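Local coordinates for poly-gamma-glutamate hydrolase (Bacillus phage phiNIT1, PDB 3A9L), which is a zinc peptidase that hydrolyses the gamma-glutamyl linkages of bacterial poly-gamma-glutamate, at residues 93-102 / 153-164; 60-68 / 84-92. One frame throughout, in Å; residues are numbered along the deposited sequence.

Interaction 1: 93-102 / 153-164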
loop_
_atom_site.group_PDB
_atom_site.type_symbol
_atom_site.label_atom_id
_atom_site.label_comp_id
_atom_site.label_asym_id
_atom_site.label_seq_id
_atom_site.Cartn_x
_atom_site.Cartn_y
_atom_site.Cartn_z
ATOM N N LEU A 93 9.519 -3.239 -7.805
ATOM C CA LEU A 93 10.045 -4.304 -8.671
ATOM C C LEU A 93 11.496 -4.647 -8.347
ATOM O O LEU A 93 11.836 -5.831 -8.216
ATOM C CB LEU A 93 9.864 -3.975 -10.162
ATOM C CG LEU A 93 8.531 -4.461 -10.777
ATOM C CD1 LEU A 93 8.621 -5.943 -10.938
ATOM C CD2 LEU A 93 7.322 -4.096 -9.906
ATOM N N SER A 94 12.326 -3.617 -8.183
ATOM C CA SER A 94 13.759 -3.764 -7.971
ATOM C C SER A 94 14.115 -4.422 -6.653
ATOM O O SER A 94 15.264 -4.861 -6.472
ATOM C CB SER A 94 14.448 -2.399 -8.011
ATOM O OG SER A 94 14.142 -1.700 -6.803
ATOM N N LYS A 95 13.148 -4.453 -5.737
ATOM C CA LYS A 95 13.323 -5.037 -4.395
ATOM C C LYS A 95 12.848 -6.501 -4.303
ATOM O O LYS A 95 12.878 -7.137 -3.234
ATOM C CB LYS A 95 12.614 -4.156 -3.356
ATOM C CG LYS A 95 13.086 -2.703 -3.294
ATOM C CD LYS A 95 14.593 -2.596 -3.079
ATOM C CE LYS A 95 14.994 -1.191 -2.605
ATOM N NZ LYS A 95 14.268 -0.113 -3.329
ATOM N N HIS A 96 12.429 -7.047 -5.443
ATOM C CA HIS A 96 11.974 -8.433 -5.487
ATOM C C HIS A 96 12.688 -9.232 -6.557
ATOM O O HIS A 96 12.853 -8.780 -7.694
ATOM C CB HIS A 96 10.476 -8.518 -5.745
ATOM C CG HIS A 96 9.658 -7.853 -4.701
ATOM N ND1 HIS A 96 9.476 -6.492 -4.657
ATOM C CD2 HIS A 96 8.968 -8.361 -3.654
ATOM C CE1 HIS A 96 8.712 -6.189 -3.624
ATOM N NE2 HIS A 96 8.405 -7.304 -2.991
ATOM N N THR A 97 13.068 -10.449 -6.192
ATOM C CA THR A 97 13.660 -11.368 -7.158
ATOM C C THR A 97 12.771 -11.642 -8.347
ATOM O O THR A 97 13.231 -11.599 -9.485
ATOM C CB THR A 97 13.980 -12.707 -6.516
ATOM O OG1 THR A 97 14.699 -12.457 -5.307
ATOM C CG2 THR A 97 14.853 -13.597 -7.481
ATOM N N ASP A 98 11.509 -11.955 -8.054
ATOM C CA ASP A 98 10.570 -12.419 -9.038
ATOM C C ASP A 98 9.383 -11.481 -9.079
ATOM O O ASP A 98 9.132 -10.754 -8.120
ATOM C CB ASP A 98 10.126 -13.848 -8.711
ATOM C CG ASP A 98 11.265 -14.847 -8.813
ATOM O OD1 ASP A 98 11.917 -14.918 -9.877
ATOM O OD2 ASP A 98 11.534 -15.569 -7.837
ATOM N N ALA A 99 8.653 -11.506 -10.194
ATOM C CA ALA A 99 7.453 -10.701 -10.350
ATOM C C ALA A 99 6.492 -11.384 -11.299
ATOM O O ALA A 99 6.906 -11.939 -12.325
ATOM C CB ALA A 99 7.803 -9.293 -10.875
ATOM N N VAL A 100 5.228 -11.391 -10.911
ATOM C CA VAL A 100 4.134 -11.846 -11.782
ATOM C C VAL A 100 3.131 -10.705 -12.007
ATOM O O VAL A 100 2.540 -10.178 -11.054
ATOM C CB VAL A 100 3.439 -13.086 -11.184
ATOM C CG1 VAL A 100 2.232 -13.479 -12.003
ATOM C CG2 VAL A 100 4.392 -14.261 -11.120
ATOM N N SER A 101 2.900 -10.332 -13.267
ATOM C CA SER A 101 2.014 -9.181 -13.554
ATOM C C SER A 101 0.672 -9.683 -14.073
ATOM O O SER A 101 0.626 -10.704 -14.706
ATOM C CB SER A 101 2.632 -8.255 -14.577
ATOM O OG SER A 101 2.842 -8.910 -15.814
ATOM N N PHE A 102 -0.408 -8.970 -13.795
ATOM C CA PHE A 102 -1.724 -9.420 -14.237
ATOM C C PHE A 102 -2.415 -8.383 -15.139
ATOM O O PHE A 102 -2.624 -7.242 -14.737
ATOM C CB PHE A 102 -2.617 -9.755 -13.038
ATOM C CG PHE A 102 -2.083 -10.867 -12.165
ATOM C CD1 PHE A 102 -1.086 -10.621 -11.209
ATOM C CD2 PHE A 102 -2.565 -12.154 -12.309
ATOM C CE1 PHE A 102 -0.583 -11.668 -10.392
ATOM C CE2 PHE A 102 -2.089 -13.196 -11.496
ATOM C CZ PHE A 102 -1.085 -12.949 -10.557
ATOM N N VAL A 153 7.282 -5.936 -15.756
ATOM C CA VAL A 153 7.446 -7.258 -15.124
ATOM C C VAL A 153 8.877 -7.835 -15.154
ATOM O O VAL A 153 9.280 -8.505 -14.202
ATOM C CB VAL A 153 6.411 -8.331 -15.624
ATOM C CG1 VAL A 153 6.956 -9.061 -16.807
ATOM C CG2 VAL A 153 6.123 -9.338 -14.506
ATOM N N ASN A 154 9.661 -7.534 -16.197
ATOM C CA ASN A 154 11.070 -8.000 -16.268
ATOM C C ASN A 154 12.061 -7.025 -15.610
ATOM O O ASN A 154 13.308 -7.143 -15.787
ATOM C CB ASN A 154 11.489 -8.213 -17.730
ATOM C CG ASN A 154 10.615 -9.236 -18.455
ATOM O OD1 ASN A 154 10.178 -10.257 -17.875
ATOM N ND2 ASN A 154 10.305 -8.932 -19.734
ATOM N N ARG A 155 11.524 -6.061 -14.861
ATOM C CA ARG A 155 12.385 -5.127 -14.161
ATOM C C ARG A 155 12.391 -5.432 -12.658
ATOM O O ARG A 155 12.778 -4.586 -11.848
ATOM C CB ARG A 155 11.989 -3.684 -14.440
ATOM C CG ARG A 155 11.968 -3.347 -15.930
ATOM C CD ARG A 155 11.563 -1.918 -16.105
ATOM N NE ARG A 155 12.528 -1.014 -15.480
ATOM C CZ ARG A 155 12.319 0.287 -15.310
ATOM N NH1 ARG A 155 11.192 0.855 -15.740
ATOM N NH2 ARG A 155 13.258 1.030 -14.738
ATOM N N CYS A 156 11.981 -6.646 -12.300
ATOM C CA CYS A 156 12.321 -7.202 -10.976
ATOM C C CYS A 156 13.850 -7.411 -10.927
ATOM O O CYS A 156 14.559 -7.154 -11.912
ATOM C CB CYS A 156 11.536 -8.484 -10.682
ATOM S SG CYS A 156 11.777 -9.741 -11.953
ATOM N N ALA A 157 14.351 -7.810 -9.764
ATOM C CA ALA A 157 15.776 -7.922 -9.552
ATOM C C ALA A 157 16.421 -8.962 -10.466
ATOM O O ALA A 157 17.533 -8.761 -10.958
ATOM C CB ALA A 157 16.090 -8.205 -8.089
ATOM N N SER A 158 15.707 -10.057 -10.707
ATOM C CA SER A 158 16.240 -11.135 -11.524
ATOM C C SER A 158 16.237 -10.707 -13.000
ATOM O O SER A 158 16.993 -11.259 -13.812
ATOM C CB SER A 158 15.468 -12.436 -11.290
ATOM O OG SER A 158 14.139 -12.337 -11.821
ATOM N N GLY A 159 15.444 -9.685 -13.326
ATOM C CA GLY A 159 15.260 -9.247 -14.713
ATOM C C GLY A 159 14.390 -10.187 -15.562
ATOM O O GLY A 159 14.381 -10.093 -16.793
ATOM N N LYS A 160 13.680 -11.107 -14.912
ATOM C CA LYS A 160 12.893 -12.132 -15.598
ATOM C C LYS A 160 11.543 -12.290 -14.902
ATOM O O LYS A 160 11.464 -12.887 -13.818
ATOM C CB LYS A 160 13.626 -13.475 -15.565
ATOM C CG LYS A 160 14.998 -13.516 -16.173
ATOM C CD LYS A 160 15.610 -14.911 -16.023
ATOM C CE LYS A 160 15.593 -15.410 -14.576
ATOM N NZ LYS A 160 14.482 -16.387 -14.280
ATOM N N GLY A 161 10.482 -11.761 -15.515
ATOM C CA GLY A 161 9.165 -11.747 -14.906
ATOM C C GLY A 161 8.192 -12.634 -15.677
ATOM O O GLY A 161 8.585 -13.249 -16.653
ATOM N N VAL A 162 6.937 -12.723 -15.218
ATOM C CA VAL A 162 5.927 -13.540 -15.912
ATOM C C VAL A 162 4.685 -12.693 -16.071
ATOM O O VAL A 162 4.082 -12.258 -15.086
ATOM C CB VAL A 162 5.519 -14.809 -15.118
ATOM C CG1 VAL A 162 4.259 -15.458 -15.705
ATOM C CG2 VAL A 162 6.657 -15.807 -15.039
ATOM N N GLN A 163 4.275 -12.502 -17.308
ATOM C CA GLN A 163 3.124 -11.697 -17.595
ATOM C C GLN A 163 1.897 -12.582 -17.915
ATOM O O GLN A 163 1.974 -13.489 -18.772
ATOM C CB GLN A 163 3.435 -10.765 -18.786
ATOM C CG GLN A 163 2.242 -9.905 -19.133
ATOM C CD GLN A 163 2.468 -9.015 -20.340
ATOM O OE1 GLN A 163 2.691 -7.836 -20.186
ATOM N NE2 GLN A 163 2.376 -9.588 -21.557
ATOM N N LEU A 164 0.766 -12.314 -17.261
ATOM C CA LEU A 164 -0.483 -12.961 -17.659
ATOM C C LEU A 164 -1.415 -11.972 -18.333
ATOM O O LEU A 164 -1.691 -10.925 -17.805
ATOM C CB LEU A 164 -1.222 -13.622 -16.478
ATOM C CG LEU A 164 -0.610 -14.853 -15.783
ATOM C CD1 LEU A 164 0.636 -14.492 -14.999
ATOM C CD2 LEU A 164 -1.641 -15.499 -14.842
HETATM O O HOH W 1 9.976 -13.694 -12.057
HETATM O O HOH W 2 13.711 -14.885 -11.974
HETATM O O HOH W 3 3.410 -6.802 -17.655
#

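Interaction 2: 60-68 / 84-92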
loop_
_atom_site.group_PDB
_atom_site.type_symbol
_atom_site.label_atom_id
_atom_site.label_comp_id
_atom_site.label_asym_id
_atom_site.label_seq_id
_atom_site.Cartn_x
_atom_site.Cartn_y
_atom_site.Cartn_z
ATOM N N GLY A 60 1.048 -14.697 0.467
ATOM C CA GLY A 60 1.851 -13.751 1.258
ATOM C C GLY A 60 2.866 -13.006 0.390
ATOM O O GLY A 60 3.844 -12.457 0.887
ATOM N N GLY A 61 2.648 -13.019 -0.932
ATOM C CA GLY A 61 3.455 -12.236 -1.860
ATOM C C GLY A 61 3.227 -10.763 -1.592
ATOM O O GLY A 61 2.234 -10.418 -0.972
ATOM N N SER A 62 4.174 -9.903 -1.989
ATOM C CA SER A 62 3.933 -8.462 -1.972
ATOM C C SER A 62 2.917 -8.128 -3.086
ATOM O O SER A 62 2.683 -8.944 -4.002
ATOM C CB SER A 62 5.213 -7.647 -2.194
ATOM O OG SER A 62 6.250 -7.920 -1.271
ATOM N N LEU A 63 2.318 -6.944 -2.972
ATOM C CA LEU A 63 1.256 -6.461 -3.842
ATOM C C LEU A 63 1.583 -5.047 -4.284
ATOM O O LEU A 63 2.113 -4.243 -3.506
ATOM C CB LEU A 63 -0.082 -6.457 -3.069
ATOM C CG LEU A 63 -1.363 -5.776 -3.575
ATOM C CD1 LEU A 63 -2.635 -6.434 -2.999
ATOM C CD2 LEU A 63 -1.378 -4.256 -3.335
ATOM N N TYR A 64 1.255 -4.739 -5.539
ATOM C CA TYR A 64 1.252 -3.354 -6.013
ATOM C C TYR A 64 0.137 -3.263 -7.008
ATOM O O TYR A 64 0.031 -4.161 -7.838
ATOM C CB TYR A 64 2.553 -3.008 -6.719
ATOM C CG TYR A 64 2.484 -1.675 -7.437
ATOM C CD1 TYR A 64 1.979 -1.590 -8.746
ATOM C CD2 TYR A 64 2.910 -0.518 -6.825
ATOM C CE1 TYR A 64 1.916 -0.407 -9.396
ATOM C CE2 TYR A 64 2.862 0.687 -7.484
ATOM C CZ TYR A 64 2.357 0.733 -8.754
ATOM O OH TYR A 64 2.271 1.914 -9.413
ATOM N N LEU A 65 -0.665 -2.192 -6.937
ATOM C CA LEU A 65 -1.765 -1.948 -7.898
ATOM C C LEU A 65 -1.884 -0.486 -8.272
ATOM O O LEU A 65 -2.110 0.357 -7.401
ATOM C CB LEU A 65 -3.100 -2.329 -7.268
ATOM C CG LEU A 65 -3.397 -3.717 -6.787
ATOM C CD1 LEU A 65 -4.716 -3.649 -6.085
ATOM C CD2 LEU A 65 -3.459 -4.694 -7.984
ATOM N N PHE A 66 -1.747 -0.170 -9.552
ATOM C CA PHE A 66 -2.072 1.183 -10.041
ATOM C C PHE A 66 -3.467 1.068 -10.581
ATOM O O PHE A 66 -3.686 0.350 -11.562
ATOM C CB PHE A 66 -1.090 1.651 -11.140
ATOM C CG PHE A 66 -1.322 3.065 -11.604
ATOM C CD1 PHE A 66 -2.207 3.321 -12.670
ATOM C CD2 PHE A 66 -0.645 4.140 -11.027
ATOM C CE1 PHE A 66 -2.450 4.626 -13.106
ATOM C CE2 PHE A 66 -0.879 5.441 -11.467
ATOM C CZ PHE A 66 -1.782 5.682 -12.515
ATOM N N GLN A 67 -4.418 1.724 -9.902
ATOM C CA GLN A 67 -5.852 1.440 -10.113
ATOM C C GLN A 67 -6.588 2.610 -10.743
ATOM O O GLN A 67 -6.482 3.722 -10.232
ATOM C CB GLN A 67 -6.536 1.149 -8.758
ATOM C CG GLN A 67 -6.128 -0.153 -8.040
ATOM C CD GLN A 67 -7.178 -0.596 -7.018
ATOM O OE1 GLN A 67 -7.851 -1.602 -7.214
ATOM N NE2 GLN A 67 -7.372 0.191 -5.977
ATOM N N GLY A 68 -7.338 2.349 -11.827
ATOM C CA GLY A 68 -8.360 3.291 -12.307
ATOM C C GLY A 68 -9.599 3.304 -11.422
ATOM O O GLY A 68 -10.067 2.248 -10.986
ATOM N N PHE A 84 5.662 1.945 -18.512
ATOM C CA PHE A 84 5.057 2.166 -17.214
ATOM C C PHE A 84 6.171 2.358 -16.242
ATOM O O PHE A 84 7.013 1.478 -16.021
ATOM C CB PHE A 84 4.131 1.025 -16.806
ATOM C CG PHE A 84 3.420 1.268 -15.491
ATOM C CD1 PHE A 84 4.020 0.910 -14.294
ATOM C CD2 PHE A 84 2.164 1.848 -15.464
ATOM C CE1 PHE A 84 3.383 1.117 -13.098
ATOM C CE2 PHE A 84 1.518 2.068 -14.265
ATOM C CZ PHE A 84 2.113 1.685 -13.092
ATOM N N ASP A 85 6.162 3.546 -15.673
ATOM C CA ASP A 85 7.310 4.016 -14.926
ATOM C C ASP A 85 6.929 4.633 -13.572
ATOM O O ASP A 85 7.696 5.384 -13.009
ATOM C CB ASP A 85 8.141 4.990 -15.798
ATOM C CG ASP A 85 7.491 6.363 -15.968
ATOM O OD1 ASP A 85 6.266 6.460 -15.920
ATOM O OD2 ASP A 85 8.226 7.352 -16.186
ATOM N N GLU A 86 5.763 4.285 -13.034
ATOM C CA GLU A 86 5.365 4.841 -11.746
ATOM C C GLU A 86 6.520 4.578 -10.759
ATOM O O GLU A 86 6.957 3.425 -10.592
ATOM C CB GLU A 86 4.040 4.232 -11.305
ATOM C CG GLU A 86 3.331 4.948 -10.170
ATOM C CD GLU A 86 3.961 4.614 -8.857
ATOM O OE1 GLU A 86 4.063 3.406 -8.561
ATOM O OE2 GLU A 86 4.445 5.553 -8.182
ATOM N N PRO A 87 7.045 5.636 -10.120
ATOM C CA PRO A 87 8.268 5.406 -9.364
ATOM C C PRO A 87 8.158 4.393 -8.211
ATOM O O PRO A 87 9.124 3.687 -7.918
ATOM C CB PRO A 87 8.625 6.813 -8.841
ATOM C CG PRO A 87 7.394 7.578 -8.934
ATOM C CD PRO A 87 6.763 7.073 -10.207
ATOM N N MET A 88 6.991 4.293 -7.585
ATOM C CA MET A 88 6.887 3.368 -6.471
ATOM C C MET A 88 6.926 1.921 -6.960
ATOM O O MET A 88 7.589 1.093 -6.337
ATOM C CB MET A 88 5.688 3.682 -5.600
ATOM C CG MET A 88 5.851 4.961 -4.842
ATOM S SD MET A 88 4.617 5.029 -3.555
ATOM C CE MET A 88 3.139 5.134 -4.577
ATOM N N ALA A 89 6.235 1.655 -8.079
ATOM C CA ALA A 89 6.282 0.400 -8.817
ATOM C C ALA A 89 7.721 -0.051 -9.136
ATOM O O ALA A 89 8.120 -1.148 -8.775
ATOM C CB ALA A 89 5.469 0.525 -10.121
ATOM N N VAL A 90 8.481 0.830 -9.780
ATOM C CA VAL A 90 9.872 0.599 -10.147
ATOM C C VAL A 90 10.748 0.336 -8.925
ATOM O O VAL A 90 11.668 -0.482 -8.983
ATOM C CB VAL A 90 10.445 1.823 -10.894
ATOM C CG1 VAL A 90 11.877 1.597 -11.323
ATOM C CG2 VAL A 90 9.566 2.187 -12.098
ATOM N N CYS A 91 10.482 1.045 -7.835
ATOM C CA CYS A 91 11.201 0.783 -6.604
ATOM C C CYS A 91 10.814 -0.631 -6.116
ATOM O O CYS A 91 11.668 -1.453 -5.838
ATOM C CB CYS A 91 10.925 1.886 -5.583
ATOM S SG CYS A 91 11.961 1.839 -4.131
ATOM N N MET A 92 9.527 -0.929 -6.042
ATOM C CA MET A 92 9.067 -2.252 -5.613
ATOM C C MET A 92 9.645 -3.367 -6.486
ATOM O O MET A 92 10.248 -4.309 -5.985
ATOM C CB MET A 92 7.533 -2.315 -5.610
ATOM C CG MET A 92 6.918 -1.578 -4.457
ATOM S SD MET A 92 7.222 -2.496 -2.923
ATOM C CE MET A 92 6.117 -3.873 -3.069
#

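Interaction 1: 93-102 / 153-164
Val153 lays its CG2 methyl across the start of strand 98-105, over the main chain between Ala99 and Ser101, with CG2 3.5 Å from Ala99 O. The Ala99 methyl meets Cys156 CB at 3.8 Å, so residues 153-158 pack against the beginning of this strand. Farther along the turn, Thr97 O accepts both from Ser158 N and from the hydroxyl of the same serine; Ser158 OG lies 2.6 Å away, nearly along the C=O axis. A water joins Ser158 OG to Asp98 OD1 and Lys160 NZ, while Asp98 OD2 is bonded to Tyr207. Beyond the turn the two strands run parallel: Val162 N bonds Ala99 O (3.0 Å), Ser101 N bonds Val162 O (2.9 Å) and Leu164 N bonds Ser101 O. Ser101 OG sits between its backbone N and carbonyl carbon (chi1 62°), which brings it over Gln163 CA at 3.3 Å. A water links it to Gln163 OE1, also held by Asn151. On the face with Val100 and Val162, Val100 CG1 touches Leu164 CD1 (3.5 Å), under Leu122 and Ile126 of helix 120-132. These are adjacent parallel strands inside the mixed sheet of an open alpha/beta fold, and strand 98-105 goes on to the zinc ligand His103, with the Gln163 side chain about 6 Å from the zinc ion.

Interaction 2: 60-68 / 84-92
Glu86 OE1 is gripped from two directions, by Ala89 N, 2.8 Å away, and by Tyr64 OH in a very short hydrogen bond of 2.5 Å, a length to be read with caution. The other carboxylate oxygen, Glu86 OE2, accepts from Met88 N at 2.9 Å. Glu86 is thus the N-cap of helix 87-94, and its chain, bent at chi2 (-78°), turns the carboxylate back over the first turn. Both N-H groups reach it from above its plane, whereas the phenol comes from the other side of that plane than Ala89 N, its ring turned nearly parallel to the carboxylate (planes 8° apart). Three donors and the helix start would probably stabilise a negative charge here. Ala89 presents its methyl to one face of the Tyr64 ring, CB lying 3.8 Å from the ring centroid in a CH-pi contact, so the tyrosine is held at its hydroxyl and over its face. Phe84 brings its edge to the face of Phe66 in an offset edge-to-face pair, centroids 5.7 Å apart and planes at 80°. Phe84 CZ also lies 3.7 Å from Tyr64 OH, at the edge of the tyrosine ring. At the other end, Met92 CE reaches Ser62 CB (4.0 Å). Helix 87-94 packs nearly antiparallel against strand 62-68, whose Leu63 and Leu65 leave the strand on the side away from helix 87-94 and touch helix 48-59; Ile10 of helix 10-16 meets Phe66, Phe84 and Glu86, and helix 87-94 packs through Pro87, Met88, Cys91 and Met92 on its counterpart in the second subunit.

Both contacts are largely buried and use helix 87-94 and the same sheet, but in different ways. Interaction 1 joins neighbouring strands edge on, through main-chain bonds and a water-linked polar margin where the turn meets solvent; interaction 2 lays a helix on a sheet face through side chains, aromatic rings and a capping carboxylate. Along the chain they follow in series, the helix held in 60-68 / 84-92 leading through a short loop into the strand of 93-102 / 153-164. They touch where His96 NE2 probably bonds Ser62 OG and where the Arg155 guanidinium packs on Val90. Interaction 1 borders the zinc site more closely; interaction 2 adjoins the subunit interface.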